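Local coordinates for protein trilobed Protease (Pyrococcus furiosus, PDB 2GOP) that is probably a peptide-cleaving hydrolase, with a beta-propeller domain of open Velcro topology, at residues V89-L92 with E93-S96; I156-T159 with E160-E163. One frame throughout, in Å; residues are numbered along the deposited sequence.

Contact 1 (V89-L92 with E93-S96); sequences VADL and ETLS
Asp91 OD1 takes two backbone N-H groups of the turn. The bond from Thr94 N is 3.0 Å long and nearly straight, at 170°, and meets Asp91 OD1 from above the carboxylate plane. Glu93 N gives Asp91 OD1 a second, weak bond at 3.1 Å. The carboxylate reaches over the turn because CG stands anti to the backbone N (chi1 -166°). Thr94 lies obliquely across this side chain, its OG1 3.1 Å from Asp91 CB. Thr94 OG1 is also hydrogen-bonded to Ser96 OG at 2.8 Å, which ties the two hydroxyls together beside the aspartate. Strand 84-91 here turns back into strand 96-103 as a beta hairpin with a G1 beta bulge, in which Leu95 and Ser96 both face Asp91; Leu95, the first bulge residue, has positive phi. Asp91 N gives a short, straight bond of 2.6 Å to Ser96 O. Asp91 O receives weak bonds from Leu95 N and Ser96 N. An alanine in place of Asp91 would probably leave the amides of Glu93 and Thr94 without their shared acceptor and Lys72 without its salt-bridge mate. That lysine, on the neighbouring strand 72-79, meets Asp91 OD2. On the same strand, Ile73 touches the side chains of Ala90 and Leu92.

Contact 2 (I156-T159 with E160-E163); sequences IFDT and ESEE
Asp158 uses its two carboxylate oxygens on successive amides of the turn. Asp158 OD1 accepts Glu160 N at 2.9 Å, and Asp158 OD2 accepts Ser161 N at 3.2 Å. Both donors sit well above the carboxylate plane. Asp158 CG is anti to its own backbone N (chi1 176°), which carries the carboxylate over the turn. Ser161 CB also packs against OD2. The backbone closes a beta hairpin: Asp158 N bonds to Glu163 O at 2.9 Å, with an angle of 172°. Asp158 O takes Glu162 N at 2.7 Å and, weakly, Glu163 N. Glu162 and Glu163 thus both face Asp158, a G1 beta bulge, with Glu162 at positive phi (71°). Next to this, the Phe157 ring lies against the returning backbone. Glu163 O stands 3.5 Å above one face of the Phe157 ring, offset toward the rim, and Phe157 CZ comes 3.4 Å from Glu162 C. Further out, Arg116 NE forms a salt bridge with Asp158 OD1, and Arg116 O is hydrogen-bonded to Thr159 OG1. Glu160 OE1 lies 4.6 Å from Asp158 OD1, and its own ion pair with Arg116 is long and weak. The arginine and the turn amides therefore probably offset the crowding of negative charge and help to keep Asp158 ionised.

Overall arrangement
From the N terminus, the chain first builds the four-stranded sheet of 16-59. It then enters a second sheet at 62-66, and contact 1 closes the hairpin between that sheet's last two strands, 84-91 and 96-103. The chain enters the next sheet at 105-111. Contact 2 closes the equivalent hairpin there, between strands 151-158 and 163-171. The contacts follow in series and neither nest nor cross. Each turn joins the third and fourth strands of its own antiparallel sheet, a blade of the propeller. The centres of contact 1 and contact 2 are about 15 Å apart. The nearest atoms of contact 1 and contact 2 are about 5 Å apart, without touching. A long, weak ion pair from Glu162 to Lys98 spans the two blades.

Contact 1 (V89-L92 with E93-S96)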
loop_
_atom_site.group_PDB
_atom_site.type_symbol
_atom_site.label_atom_id
_atom_site.label_comp_id
_atom_site.label_asym_id
_atom_site.label_seq_id
_atom_site.Cartn_x
_atom_site.Cartn_y
_atom_site.Cartn_z
ATOM N N VAL A 89 18.903 20.277 -11.550
ATOM C CA VAL A 89 19.448 21.048 -10.445
ATOM C C VAL A 89 19.526 22.523 -10.848
ATOM O O VAL A 89 20.057 22.851 -11.903
ATOM C CB VAL A 89 20.845 20.520 -10.031
ATOM C CG1 VAL A 89 21.421 21.371 -8.904
ATOM C CG2 VAL A 89 20.739 19.055 -9.591
ATOM N N ALA A 90 18.970 23.392 -10.005
ATOM C CA ALA A 90 19.037 24.833 -10.194
ATOM C C ALA A 90 19.966 25.433 -9.153
ATOM O O ALA A 90 19.921 25.082 -7.971
ATOM C CB ALA A 90 17.658 25.457 -10.074
ATOM N N ASP A 91 20.808 26.343 -9.611
ATOM C CA ASP A 91 21.732 27.046 -8.759
ATOM C C ASP A 91 21.112 28.396 -8.426
ATOM O O ASP A 91 21.037 29.284 -9.277
ATOM C CB ASP A 91 23.060 27.200 -9.482
ATOM C CG ASP A 91 24.175 27.610 -8.562
ATOM O OD1 ASP A 91 24.040 28.656 -7.885
ATOM O OD2 ASP A 91 25.192 26.883 -8.523
ATOM N N LEU A 92 20.653 28.537 -7.188
ATOM C CA LEU A 92 19.938 29.740 -6.765
ATOM C C LEU A 92 20.842 30.984 -6.705
ATOM O O LEU A 92 20.341 32.108 -6.745
ATOM C CB LEU A 92 19.269 29.522 -5.400
ATOM C CG LEU A 92 18.256 28.376 -5.265
ATOM C CD1 LEU A 92 17.689 28.378 -3.869
ATOM C CD2 LEU A 92 17.132 28.491 -6.281
ATOM N N GLU A 93 22.157 30.777 -6.620
ATOM C CA GLU A 93 23.128 31.880 -6.617
ATOM C C GLU A 93 23.437 32.361 -8.031
ATOM O O GLU A 93 23.375 33.572 -8.317
ATOM C CB GLU A 93 24.426 31.456 -5.924
ATOM C CG GLU A 93 24.199 30.900 -4.527
ATOM C CD GLU A 93 25.446 30.921 -3.663
ATOM O OE1 GLU A 93 26.520 30.484 -4.139
ATOM O OE2 GLU A 93 25.340 31.364 -2.496
ATOM N N THR A 94 23.769 31.421 -8.914
ATOM C CA THR A 94 24.129 31.762 -10.295
ATOM C C THR A 94 22.914 31.869 -11.226
ATOM O O THR A 94 23.063 32.235 -12.398
ATOM C CB THR A 94 25.131 30.747 -10.893
ATOM O OG1 THR A 94 24.488 29.482 -11.084
ATOM C CG2 THR A 94 26.342 30.574 -9.977
ATOM N N LEU A 95 21.725 31.555 -10.710
ATOM C CA LEU A 95 20.484 31.597 -11.494
ATOM C C LEU A 95 20.589 30.776 -12.782
ATOM O O LEU A 95 20.282 31.261 -13.875
ATOM C CB LEU A 95 20.088 33.048 -11.821
ATOM C CG LEU A 95 19.846 34.000 -10.649
ATOM C CD1 LEU A 95 19.630 35.412 -11.168
ATOM C CD2 LEU A 95 18.665 33.546 -9.798
ATOM N N SER A 96 21.040 29.533 -12.647
ATOM C CA SER A 96 21.107 28.612 -13.779
ATOM C C SER A 96 20.597 27.242 -13.362
ATOM O O SER A 96 20.747 26.848 -12.208
ATOM C CB SER A 96 22.536 28.505 -14.308
ATOM O OG SER A 96 23.429 28.100 -13.292
#

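Contact 2 (I156-T159 with E160-E163)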
loop_
_atom_site.group_PDB
_atom_site.type_symbol
_atom_site.label_atom_id
_atom_site.label_comp_id
_atom_site.label_asym_id
_atom_site.label_seq_id
_atom_site.Cartn_x
_atom_site.Cartn_y
_atom_site.Cartn_z
ATOM N N ILE A 156 24.136 8.110 -7.224
ATOM C CA ILE A 156 24.700 9.228 -6.479
ATOM C C ILE A 156 25.280 10.196 -7.498
ATOM O O ILE A 156 26.185 9.845 -8.251
ATOM C CB ILE A 156 25.779 8.786 -5.482
ATOM C CG1 ILE A 156 25.187 7.794 -4.473
ATOM C CG2 ILE A 156 26.343 9.986 -4.725
ATOM C CD1 ILE A 156 26.160 7.410 -3.363
ATOM N N PHE A 157 24.715 11.395 -7.544
ATOM C CA PHE A 157 25.187 12.436 -8.426
ATOM C C PHE A 157 25.949 13.480 -7.614
ATOM O O PHE A 157 25.536 13.860 -6.518
ATOM C CB PHE A 157 24.016 13.096 -9.158
ATOM C CG PHE A 157 24.450 13.986 -10.280
ATOM C CD1 PHE A 157 24.649 13.468 -11.554
ATOM C CD2 PHE A 157 24.700 15.335 -10.061
ATOM C CE1 PHE A 157 25.067 14.283 -12.584
ATOM C CE2 PHE A 157 25.130 16.152 -11.098
ATOM C CZ PHE A 157 25.308 15.626 -12.351
ATOM N N ASP A 158 27.059 13.940 -8.178
ATOM C CA ASP A 158 27.937 14.904 -7.538
ATOM C C ASP A 158 27.829 16.220 -8.284
ATOM O O ASP A 158 28.159 16.293 -9.463
ATOM C CB ASP A 158 29.372 14.373 -7.592
ATOM C CG ASP A 158 30.395 15.345 -7.023
ATOM O OD1 ASP A 158 30.011 16.354 -6.399
ATOM O OD2 ASP A 158 31.603 15.092 -7.218
ATOM N N THR A 159 27.371 17.264 -7.602
ATOM C CA THR A 159 27.227 18.583 -8.236
ATOM C C THR A 159 28.573 19.285 -8.486
ATOM O O THR A 159 28.656 20.185 -9.315
ATOM C CB THR A 159 26.318 19.519 -7.404
ATOM O OG1 THR A 159 26.921 19.773 -6.130
ATOM C CG2 THR A 159 24.954 18.903 -7.219
ATOM N N GLU A 160 29.612 18.872 -7.765
ATOM C CA GLU A 160 30.961 19.391 -7.969
ATOM C C GLU A 160 31.537 18.802 -9.262
ATOM O O GLU A 160 31.821 19.528 -10.218
ATOM C CB GLU A 160 31.839 19.039 -6.759
ATOM C CG GLU A 160 33.023 19.964 -6.511
ATOM C CD GLU A 160 33.637 19.760 -5.127
ATOM O OE1 GLU A 160 33.626 18.612 -4.620
ATOM O OE2 GLU A 160 34.132 20.750 -4.547
ATOM N N SER A 161 31.677 17.480 -9.290
ATOM C CA SER A 161 32.168 16.750 -10.462
ATOM C C SER A 161 31.208 16.839 -11.641
ATOM O O SER A 161 31.623 16.694 -12.788
ATOM C CB SER A 161 32.378 15.276 -10.110
ATOM O OG SER A 161 32.796 14.526 -11.236
ATOM N N GLU A 162 29.925 17.044 -11.349
ATOM C CA GLU A 162 28.906 17.237 -12.377
ATOM C C GLU A 162 28.636 15.930 -13.126
ATOM O O GLU A 162 28.383 15.937 -14.328
ATOM C CB GLU A 162 29.336 18.354 -13.344
ATOM C CG GLU A 162 28.198 19.152 -13.947
ATOM C CD GLU A 162 27.688 20.250 -13.022
ATOM O OE1 GLU A 162 27.136 19.922 -11.946
ATOM O OE2 GLU A 162 27.824 21.442 -13.390
ATOM N N GLU A 163 28.695 14.809 -12.409
ATOM C CA GLU A 163 28.384 13.504 -12.991
ATOM C C GLU A 163 27.886 12.508 -11.945
ATOM O O GLU A 163 27.928 12.781 -10.744
ATOM C CB GLU A 163 29.613 12.941 -13.713
ATOM C CG GLU A 163 30.755 12.492 -12.791
ATOM C CD GLU A 163 32.108 12.399 -13.503
ATOM O OE1 GLU A 163 32.145 12.413 -14.756
ATOM O OE2 GLU A 163 33.138 12.310 -12.799
#